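PDB 6WIL: hemolysin activator protein CdiB from Acinetobacter baumannii ACICU, which probably serves as the outer-membrane TpsB transporter, of the Omp85 superfamily, that secretes a partner toxin for contact-dependent growth inhibition. Local coordinates for residues Ser332-Leu337 and Gly364-Gln369; Ser359-Gly364 and Tyr382-Gly387; Gly378-Arg383 and Pro415-Asp420. All coordinates share one frame; numbering follows the deposited sequence.

Interaction 1 of 3, residues Ser332-Leu337 and Gly364-Gln369; sequences SVYGKL and GVQHRQ
Ser-332 to Tyr-334 pair antiparallel with Gly-364 to Gln-366, the strand axes 4.6 Å apart at closest approach and 143° between their directions, and four backbone hydrogen bonds join Ser-332 to Gln-366 and Tyr-334 to Gly-364. Between those two pairs sits the non-hydrogen-bonded pair Val-333 and Val-365. The side chain that carries most of the contact is Tyr-334. Its chi1 of 64° sets CG between the backbone N and the carbonyl carbon, and the ring then lies over the backbone of Gly-364, whose CA stands 3.8 Å from the ring centroid in a CH-pi contact, displaced toward the rim. CE1 lies 3.3 Å from Gly-364 C and also comes near Val-365 N. This aromatic-over-glycine pairing recalls the mortise-tenon joints of outer-membrane barrels. On the same face, Gln-366 runs extended beyond CG past Ser-332: CG comes within 3.2 Å of Ser-332 OG, and Gln-366 NE2 gives that OG a weak hydrogen bond of 3.3 Å. The valines occupy the other face, where Val-333 CG1 meets Val-365 CB at 4.3 Å. The Tyr-334 hydroxyl bonds Asp-381 on strand 374-386, so the ring spans the glycine strand to reach the strand beyond. The chemistry is therefore two-sided: polar groups and a hydroxyl-carboxylate bond on the tyrosine face, and on the valine face an apolar surface consistent with contact to lipid.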
loop_
_atom_site.group_PDB
_atom_site.type_symbol
_atom_site.label_atom_id
_atom_site.label_comp_id
_atom_site.label_asym_id
_atom_site.label_seq_id
_atom_site.Cartn_x
_atom_site.Cartn_y
_atom_site.Cartn_z
ATOM N N SER A 332 4.630 5.415 -5.657
ATOM C CA SER A 332 3.656 5.591 -6.722
ATOM C C SER A 332 2.832 6.846 -6.471
ATOM O O SER A 332 2.653 7.273 -5.328
ATOM C CB SER A 332 2.746 4.363 -6.848
ATOM O OG SER A 332 2.343 3.895 -5.574
ATOM N N VAL A 333 2.355 7.441 -7.561
ATOM C CA VAL A 333 1.409 8.549 -7.514
ATOM C C VAL A 333 0.062 8.028 -7.991
ATOM O O VAL A 333 -0.010 7.122 -8.828
ATOM C CB VAL A 333 1.873 9.749 -8.370
ATOM C CG1 VAL A 333 3.148 10.342 -7.799
ATOM C CG2 VAL A 333 2.087 9.329 -9.819
ATOM N N TYR A 334 -1.015 8.596 -7.451
ATOM C CA TYR A 334 -2.345 8.132 -7.812
ATOM C C TYR A 334 -3.299 9.307 -7.958
ATOM O O TYR A 334 -3.032 10.420 -7.497
ATOM C CB TYR A 334 -2.901 7.131 -6.787
ATOM C CG TYR A 334 -3.127 7.696 -5.405
ATOM C CD1 TYR A 334 -2.115 7.677 -4.456
ATOM C CD2 TYR A 334 -4.359 8.233 -5.042
ATOM C CE1 TYR A 334 -2.314 8.183 -3.189
ATOM C CE2 TYR A 334 -4.568 8.748 -3.773
ATOM C CZ TYR A 334 -3.540 8.718 -2.851
ATOM O OH TYR A 334 -3.727 9.221 -1.586
ATOM N N GLY A 335 -4.419 9.033 -8.621
ATOM C CA GLY A 335 -5.523 9.964 -8.717
ATOM C C GLY A 335 -6.850 9.247 -8.566
ATOM O O GLY A 335 -7.032 8.164 -9.129
ATOM N N LYS A 336 -7.781 9.822 -7.802
ATOM C CA LYS A 336 -9.100 9.239 -7.596
ATOM C C LYS A 336 -10.179 10.171 -8.126
ATOM O O LYS A 336 -10.052 11.395 -8.042
ATOM C CB LYS A 336 -9.379 8.962 -6.113
ATOM C CG LYS A 336 -8.471 7.950 -5.452
ATOM C CD LYS A 336 -8.816 7.818 -3.977
ATOM C CE LYS A 336 -7.743 7.056 -3.217
ATOM N NZ LYS A 336 -7.588 7.599 -1.833
ATOM N N LEU A 337 -11.238 9.583 -8.672
ATOM C CA LEU A 337 -12.477 10.283 -8.978
ATOM C C LEU A 337 -13.588 9.648 -8.158
ATOM O O LEU A 337 -13.712 8.420 -8.135
ATOM C CB LEU A 337 -12.812 10.211 -10.470
ATOM C CG LEU A 337 -11.909 10.989 -11.424
ATOM C CD1 LEU A 337 -12.533 11.036 -12.805
ATOM C CD2 LEU A 337 -11.670 12.392 -10.895
ATOM N N GLY A 364 -2.591 12.017 -4.904
ATOM C CA GLY A 364 -1.764 11.598 -3.789
ATOM C C GLY A 364 -0.545 10.826 -4.237
ATOM O O GLY A 364 -0.348 10.539 -5.420
ATOM N N VAL A 365 0.275 10.489 -3.249
ATOM C CA VAL A 365 1.494 9.718 -3.442
ATOM C C VAL A 365 1.612 8.745 -2.281
ATOM O O VAL A 365 1.297 9.087 -1.136
ATOM C CB VAL A 365 2.737 10.630 -3.539
ATOM C CG1 VAL A 365 2.771 11.607 -2.374
ATOM C CG2 VAL A 365 4.019 9.802 -3.581
ATOM N N GLN A 366 2.032 7.522 -2.576
ATOM C CA GLN A 366 2.263 6.529 -1.545
ATOM C C GLN A 366 3.653 5.938 -1.719
ATOM O O GLN A 366 4.188 5.869 -2.829
ATOM C CB GLN A 366 1.191 5.428 -1.566
ATOM C CG GLN A 366 0.849 4.903 -2.944
ATOM C CD GLN A 366 -0.331 3.947 -2.925
ATOM O OE1 GLN A 366 -1.065 3.865 -1.938
ATOM N NE2 GLN A 366 -0.521 3.218 -4.021
ATOM N N HIS A 367 4.232 5.527 -0.598
ATOM C CA HIS A 367 5.593 5.029 -0.535
ATOM C C HIS A 367 5.627 3.848 0.419
ATOM O O HIS A 367 4.925 3.841 1.434
ATOM C CB HIS A 367 6.561 6.122 -0.058
ATOM C CG HIS A 367 7.984 5.670 0.054
ATOM N ND1 HIS A 367 8.867 5.730 -1.001
ATOM C CD2 HIS A 367 8.676 5.156 1.097
ATOM C CE1 HIS A 367 10.044 5.270 -0.614
ATOM N NE2 HIS A 367 9.954 4.911 0.654
ATOM N N ARG A 368 6.428 2.848 0.077
ATOM C CA ARG A 368 6.714 1.735 0.966
ATOM C C ARG A 368 8.224 1.556 1.013
ATOM O O ARG A 368 8.899 1.680 -0.012
ATOM C CB ARG A 368 6.019 0.441 0.505
ATOM C CG ARG A 368 5.880 -0.594 1.613
ATOM C CD ARG A 368 5.332 -1.926 1.122
ATOM N NE ARG A 368 4.032 -1.803 0.470
ATOM C CZ ARG A 368 3.827 -2.008 -0.827
ATOM N NH1 ARG A 368 4.838 -2.354 -1.612
ATOM N NH2 ARG A 368 2.610 -1.874 -1.338
ATOM N N GLN A 369 8.754 1.291 2.204
ATOM C CA GLN A 369 10.194 1.216 2.406
ATOM C C GLN A 369 10.521 0.027 3.295
ATOM O O GLN A 369 9.844 -0.211 4.300
ATOM C CB GLN A 369 10.738 2.507 3.037
ATOM C CG GLN A 369 12.242 2.508 3.284
ATOM C CD GLN A 369 13.033 3.039 2.105
ATOM O OE1 GLN A 369 12.636 4.012 1.464
ATOM N NE2 GLN A 369 14.161 2.399 1.814
#

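Interaction 2 of 3, residues Ser359-Gly364 and Tyr382-Gly387; sequences SGWNLG and YRRGMG
Trp-361 and Arg-384 face each other as a hydrogen-bonded pair in the beta hairpin of strands 349-371 and 374-386, part of the antiparallel transmembrane barrel. Their backbones satisfy each other twice: Trp-361 N gives to Arg-384 O at 3.0 Å, and Arg-384 N returns a bond to Trp-361 O. Leu-363 and Tyr-382 repeat the exchange, with Tyr-382 N reaching Leu-363 O at 2.7 Å. Further along, Ser-359 O accepts from the N of Met-386, a poorly ordered selenomethionine. Gly-360 and Gly-385 lie between, with CA atoms only 4.0 Å apart.

Asn-362 and Arg-383 run side by side on the opposite face from Trp-361, Asn-362 ND2 touching Arg-383 CB at 3.3 Å without bonding to it. The polar partners of Asn-362 ND2 and Arg-383 NH2 lie elsewhere: Asp-381 OD1 and, by a salt bridge, Asp-453.

On the Trp-361 face, the indole meets the edge of the Tyr-382 ring, CZ3 to CD2 at 3.9 Å. Arg-384 CB packs over the indole as a CH-pi contact. Arg-384 bends at chi2 and chi3, and its guanidinium plane stands 59° from the indole, with Trp-361 CZ2 4.2 Å above the centre of one guanidinium face.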
loop_
_atom_site.group_PDB
_atom_site.type_symbol
_atom_site.label_atom_id
_atom_site.label_comp_id
_atom_site.label_asym_id
_atom_site.label_seq_id
_atom_site.Cartn_x
_atom_site.Cartn_y
_atom_site.Cartn_z
ATOM N N SER A 359 -19.127 15.371 -5.422
ATOM C CA SER A 359 -18.175 14.755 -6.335
ATOM C C SER A 359 -16.863 15.518 -6.244
ATOM O O SER A 359 -16.825 16.670 -5.805
ATOM C CB SER A 359 -18.693 14.752 -7.775
ATOM O OG SER A 359 -18.525 16.027 -8.369
ATOM N N GLY A 360 -15.791 14.864 -6.665
ATOM C CA GLY A 360 -14.491 15.502 -6.626
ATOM C C GLY A 360 -13.393 14.567 -7.073
ATOM O O GLY A 360 -13.649 13.518 -7.667
ATOM N N TRP A 361 -12.156 14.957 -6.776
ATOM C CA TRP A 361 -10.995 14.177 -7.169
ATOM C C TRP A 361 -9.963 14.178 -6.052
ATOM O O TRP A 361 -9.917 15.083 -5.215
ATOM C CB TRP A 361 -10.371 14.701 -8.470
ATOM C CG TRP A 361 -10.193 16.186 -8.513
ATOM C CD1 TRP A 361 -11.074 17.100 -9.009
ATOM C CD2 TRP A 361 -9.060 16.930 -8.050
ATOM N NE1 TRP A 361 -10.561 18.368 -8.883
ATOM C CE2 TRP A 361 -9.325 18.291 -8.298
ATOM C CE3 TRP A 361 -7.847 16.577 -7.451
ATOM C CZ2 TRP A 361 -8.423 19.301 -7.964
ATOM C CZ3 TRP A 361 -6.952 17.581 -7.121
ATOM C CH2 TRP A 361 -7.244 18.926 -7.380
ATOM N N ASN A 362 -9.143 13.132 -6.043
ATOM C CA ASN A 362 -8.031 12.995 -5.115
ATOM C C ASN A 362 -6.737 12.877 -5.900
ATOM O O ASN A 362 -6.688 12.206 -6.935
ATOM C CB ASN A 362 -8.184 11.760 -4.214
ATOM C CG ASN A 362 -9.275 11.919 -3.180
ATOM O OD1 ASN A 362 -10.457 11.745 -3.476
ATOM N ND2 ASN A 362 -8.883 12.232 -1.952
ATOM N N LEU A 363 -5.697 13.537 -5.406
ATOM C CA LEU A 363 -4.340 13.365 -5.898
ATOM C C LEU A 363 -3.459 13.003 -4.716
ATOM O O LEU A 363 -3.579 13.597 -3.641
ATOM C CB LEU A 363 -3.814 14.632 -6.583
ATOM C CG LEU A 363 -4.298 14.873 -8.016
ATOM C CD1 LEU A 363 -3.747 16.184 -8.564
ATOM C CD2 LEU A 363 -3.904 13.705 -8.914
ATOM N N GLY A 364 -2.591 12.017 -4.904
ATOM C CA GLY A 364 -1.764 11.598 -3.789
ATOM C C GLY A 364 -0.545 10.826 -4.237
ATOM O O GLY A 364 -0.348 10.539 -5.420
ATOM N N TYR A 382 -4.440 14.730 -1.340
ATOM C CA TYR A 382 -5.074 16.031 -1.500
ATOM C C TYR A 382 -6.435 15.815 -2.141
ATOM O O TYR A 382 -6.526 15.220 -3.220
ATOM C CB TYR A 382 -4.222 16.969 -2.356
ATOM C CG TYR A 382 -4.809 18.356 -2.516
ATOM C CD1 TYR A 382 -4.620 19.326 -1.539
ATOM C CD2 TYR A 382 -5.548 18.698 -3.641
ATOM C CE1 TYR A 382 -5.153 20.597 -1.677
ATOM C CE2 TYR A 382 -6.081 19.967 -3.789
ATOM C CZ TYR A 382 -5.881 20.910 -2.803
ATOM O OH TYR A 382 -6.411 22.172 -2.945
ATOM N N ARG A 383 -7.484 16.296 -1.484
ATOM C CA ARG A 383 -8.847 16.099 -1.951
ATOM C C ARG A 383 -9.510 17.443 -2.215
ATOM O O ARG A 383 -9.266 18.420 -1.498
ATOM C CB ARG A 383 -9.665 15.293 -0.932
ATOM C CG ARG A 383 -10.983 14.776 -1.472
ATOM C CD ARG A 383 -12.156 15.454 -0.805
ATOM N NE ARG A 383 -12.623 14.723 0.368
ATOM C CZ ARG A 383 -13.575 15.161 1.183
ATOM N NH1 ARG A 383 -14.153 16.333 0.956
ATOM N NH2 ARG A 383 -13.947 14.434 2.227
ATOM N N ARG A 384 -10.336 17.481 -3.258
ATOM C CA ARG A 384 -11.142 18.642 -3.611
ATOM C C ARG A 384 -12.504 18.146 -4.064
ATOM O O ARG A 384 -12.582 17.251 -4.909
ATOM C CB ARG A 384 -10.480 19.465 -4.722
ATOM C CG ARG A 384 -9.463 20.474 -4.228
ATOM C CD ARG A 384 -10.092 21.842 -4.076
ATOM N NE ARG A 384 -10.700 22.284 -5.327
ATOM C CZ ARG A 384 -10.033 22.877 -6.310
ATOM N NH1 ARG A 384 -8.731 23.104 -6.191
ATOM N NH2 ARG A 384 -10.671 23.242 -7.414
ATOM N N GLY A 385 -13.566 18.718 -3.513
ATOM C CA GLY A 385 -14.904 18.221 -3.777
ATOM C C GLY A 385 -15.917 19.338 -3.906
ATOM O O GLY A 385 -15.806 20.387 -3.268
HETATM N N MSE A 386 -16.918 19.090 -4.749
HETATM C CA MSE A 386 -18.051 20.001 -4.935
HETATM C C MSE A 386 -19.193 19.640 -3.981
HETATM O O MSE A 386 -19.134 18.622 -3.301
HETATM C CB MSE A 386 -18.568 19.958 -6.373
HETATM C CG MSE A 386 -17.512 20.116 -7.449
HETATM SE SE MSE A 386 -18.298 20.671 -9.152
HETATM C CE MSE A 386 -18.047 19.042 -10.193
ATOM N N GLY A 387 -20.224 20.483 -3.951
ATOM C CA GLY A 387 -21.376 20.264 -3.103
ATOM C C GLY A 387 -22.652 20.431 -3.897
ATOM O O GLY A 387 -22.629 20.664 -5.111
#

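Interaction 3 of 3, residues Gly378-Arg383 and Pro415-Asp420; sequences GSIDYR and PLWSAD. With C8E ((hydroxyethyloxy)tri(ethyloxy)octane), chain D.
Neighbouring strands 374-386 and 414-429 of the barrel wall pair antiparallel here, and the main feature of the contact on the barrel surface is Tyr-382 set edge-on to the face of Trp-417. The strand axes approach to 4.4 Å and lie at 171°, and six backbone hydrogen bonds tie Ser-379 to Asp-420, Asp-381 to Ser-418 and Arg-383 to Leu-416. Tyr-382 points its edge at the indole, the planes 69° apart, with CD1 3.4 Å from Trp-417 CE2. The opposite face of the indole is met by the octyl tail of the detergent C8E, whose C1 lies over the rim. The same tail runs on past the aliphatic residues of this face: C8E C3 is 3.7 Å from Ile-380 CG2, and C8E C4 equally near Ala-419 CB. Further along, Pro-415 CB packs beside the Tyr-382 hydroxyl end.

The other face is mostly polar. A water links Asp-381 OD1, at 2.6 Å, to Leu-416 O and Ser-418 OG, bridging the two strands beside the direct backbone bonds. The carboxylate is already held by donors of the two preceding strands, and Lys-336 is a long, weak ion-pair partner of OD2; these neighbours would be expected to stabilise its negative charge. Leu-416 CD2 lies over one face of the Arg-383 guanidinium, 3.9 Å from NH2. Asp-420 CB packs against Ser-379 OG at 3.5 Å, while Asp-420 OD1 forms a salt bridge to Arg-441 on the next strand, 432-444.

The detergent chain marks the tyrosine-tryptophan face as one that probably meets lipid acyl chains in the membrane, whereas the water-bound Asp-381, the Asp-420 salt bridge and Arg-383 on the other face are consistent with the barrel lumen.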
loop_
_atom_site.group_PDB
_atom_site.type_symbol
_atom_site.label_atom_id
_atom_site.label_comp_id
_atom_site.label_asym_id
_atom_site.label_seq_id
_atom_site.Cartn_x
_atom_site.Cartn_y
_atom_site.Cartn_z
ATOM N N GLY A 378 3.334 4.657 3.843
ATOM C CA GLY A 378 2.410 5.734 4.128
ATOM C C GLY A 378 1.991 6.431 2.856
ATOM O O GLY A 378 2.475 6.130 1.760
ATOM N N SER A 379 1.073 7.377 3.019
ATOM C CA SER A 379 0.560 8.133 1.890
ATOM C C SER A 379 0.195 9.532 2.355
ATOM O O SER A 379 0.011 9.786 3.549
ATOM C CB SER A 379 -0.657 7.448 1.257
ATOM O OG SER A 379 -1.664 7.206 2.225
ATOM N N ILE A 380 0.114 10.443 1.392
ATOM C CA ILE A 380 -0.432 11.775 1.600
ATOM C C ILE A 380 -1.382 12.063 0.449
ATOM O O ILE A 380 -1.067 11.778 -0.713
ATOM C CB ILE A 380 0.669 12.852 1.693
ATOM C CG1 ILE A 380 1.784 12.394 2.633
ATOM C CG2 ILE A 380 0.081 14.159 2.199
ATOM C CD1 ILE A 380 3.115 13.049 2.367
ATOM N N ASP A 381 -2.545 12.617 0.772
ATOM C CA ASP A 381 -3.638 12.766 -0.175
ATOM C C ASP A 381 -4.155 14.197 -0.153
ATOM O O ASP A 381 -4.277 14.808 0.913
ATOM C CB ASP A 381 -4.767 11.769 0.159
ATOM C CG ASP A 381 -5.955 11.876 -0.782
ATOM O OD1 ASP A 381 -6.811 12.760 -0.564
ATOM O OD2 ASP A 381 -6.037 11.073 -1.736
ATOM N N TYR A 382 -4.440 14.730 -1.340
ATOM C CA TYR A 382 -5.074 16.031 -1.500
ATOM C C TYR A 382 -6.435 15.815 -2.141
ATOM O O TYR A 382 -6.526 15.220 -3.220
ATOM C CB TYR A 382 -4.222 16.969 -2.356
ATOM C CG TYR A 382 -4.809 18.356 -2.516
ATOM C CD1 TYR A 382 -4.620 19.326 -1.539
ATOM C CD2 TYR A 382 -5.548 18.698 -3.641
ATOM C CE1 TYR A 382 -5.153 20.597 -1.677
ATOM C CE2 TYR A 382 -6.081 19.967 -3.789
ATOM C CZ TYR A 382 -5.881 20.910 -2.803
ATOM O OH TYR A 382 -6.411 22.172 -2.945
ATOM N N ARG A 383 -7.484 16.296 -1.484
ATOM C CA ARG A 383 -8.847 16.099 -1.951
ATOM C C ARG A 383 -9.510 17.443 -2.215
ATOM O O ARG A 383 -9.266 18.420 -1.498
ATOM C CB ARG A 383 -9.665 15.293 -0.932
ATOM C CG ARG A 383 -10.983 14.776 -1.472
ATOM C CD ARG A 383 -12.156 15.454 -0.805
ATOM N NE ARG A 383 -12.623 14.723 0.368
ATOM C CZ ARG A 383 -13.575 15.161 1.183
ATOM N NH1 ARG A 383 -14.153 16.333 0.956
ATOM N NH2 ARG A 383 -13.947 14.434 2.227
ATOM N N PRO A 415 -10.820 22.014 0.117
ATOM C CA PRO A 415 -9.587 21.215 0.088
ATOM C C PRO A 415 -9.339 20.470 1.390
ATOM O O PRO A 415 -9.417 21.052 2.476
ATOM C CB PRO A 415 -8.506 22.268 -0.169
ATOM C CG PRO A 415 -9.037 23.491 0.519
ATOM C CD PRO A 415 -10.551 23.426 0.443
ATOM N N LEU A 416 -9.037 19.180 1.292
ATOM C CA LEU A 416 -8.748 18.354 2.454
ATOM C C LEU A 416 -7.402 17.674 2.266
ATOM O O LEU A 416 -7.139 17.086 1.211
ATOM C CB LEU A 416 -9.839 17.305 2.678
ATOM C CG LEU A 416 -9.728 16.573 4.016
ATOM C CD1 LEU A 416 -9.953 17.549 5.156
ATOM C CD2 LEU A 416 -10.696 15.404 4.101
ATOM N N TRP A 417 -6.554 17.765 3.284
ATOM C CA TRP A 417 -5.269 17.084 3.305
ATOM C C TRP A 417 -5.376 15.854 4.191
ATOM O O TRP A 417 -5.824 15.945 5.337
ATOM C CB TRP A 417 -4.164 18.010 3.814
ATOM C CG TRP A 417 -3.770 19.051 2.827
ATOM C CD1 TRP A 417 -4.330 20.283 2.666
ATOM C CD2 TRP A 417 -2.726 18.953 1.853
ATOM N NE1 TRP A 417 -3.700 20.960 1.651
ATOM C CE2 TRP A 417 -2.708 20.166 1.137
ATOM C CE3 TRP A 417 -1.802 17.958 1.519
ATOM C CZ2 TRP A 417 -1.807 20.409 0.104
ATOM C CZ3 TRP A 417 -0.905 18.203 0.494
ATOM C CH2 TRP A 417 -0.915 19.419 -0.201
ATOM N N SER A 418 -4.972 14.707 3.656
ATOM C CA SER A 418 -4.995 13.456 4.394
ATOM C C SER A 418 -3.621 12.810 4.328
ATOM O O SER A 418 -2.906 12.930 3.330
ATOM C CB SER A 418 -6.054 12.496 3.843
ATOM O OG SER A 418 -7.356 12.971 4.128
ATOM N N ALA A 419 -3.257 12.127 5.408
ATOM C CA ALA A 419 -1.951 11.497 5.487
ATOM C C ALA A 419 -2.065 10.203 6.275
ATOM O O ALA A 419 -2.964 10.036 7.105
ATOM C CB ALA A 419 -0.919 12.430 6.123
ATOM N N ASP A 420 -1.137 9.291 6.002
ATOM C CA ASP A 420 -1.136 7.969 6.604
ATOM C C ASP A 420 0.296 7.515 6.802
ATOM O O ASP A 420 1.177 7.818 5.995
ATOM C CB ASP A 420 -1.880 6.956 5.733
ATOM C CG ASP A 420 -3.369 7.051 5.894
ATOM O OD1 ASP A 420 -3.848 6.726 6.997
ATOM O OD2 ASP A 420 -4.054 7.471 4.935
HETATM C C1 C8E D . 1.028 18.624 4.010
HETATM C C2 C8E D . -0.128 18.123 4.874
HETATM C C3 C8E D . -0.121 16.596 4.922
HETATM C C4 C8E D . -1.245 16.109 5.833
HETATM C C5 C8E D . -0.915 16.454 7.283
HETATM C C6 C8E D . -2.132 16.154 8.153
HETATM C C7 C8E D . -1.667 15.752 9.549
HETATM C C8 C8E D . -1.652 16.977 10.460
HETATM O O9 C8E D . -2.532 16.750 11.523
HETATM C C10 C8E D . -2.639 17.809 12.431
HETATM C C11 C8E D . -3.815 17.552 13.371
HETATM O O12 C8E D . -3.422 17.795 14.693
HETATM C C13 C8E D . -4.481 17.830 15.609
HETATM C C14 C8E D . -3.945 18.135 17.007
HETATM O O15 C8E D . -2.606 17.737 17.109
HETATM C C16 C8E D . -2.073 17.861 18.398
HETATM C C17 C8E D . -0.844 16.962 18.552
HETATM O O18 C8E D . 0.195 17.414 17.728
HETATM C C19 C8E D . 1.445 16.861 18.032
HETATM C C20 C8E D . 2.003 16.125 16.812
HETATM O O21 C8E D . 2.071 16.997 15.717
HETATM O O HOH W 1 -7.623 14.202 1.454
#

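Overall arrangement
Going along the chain, 332-337 comes first and pairs with 364-369, closing the hairpin of strands 329-346 and 349-371. Just before 364-369, and overlapping it at Gly-364, segment 359-364 opens interaction 2, whose partner 382-387 closes the following hairpin. Interactions 1 and 2 therefore cross. Interaction 3 starts on 378-383, sharing Tyr-382 and Arg-383 with interaction 2, and closes at 415-420 after a long connection, much of it not modelled; it follows interaction 1 in series. Together they stitch four successive strands of the sixteen-stranded barrel, and the carboxylate of Asp-381 is where the three contacts meet.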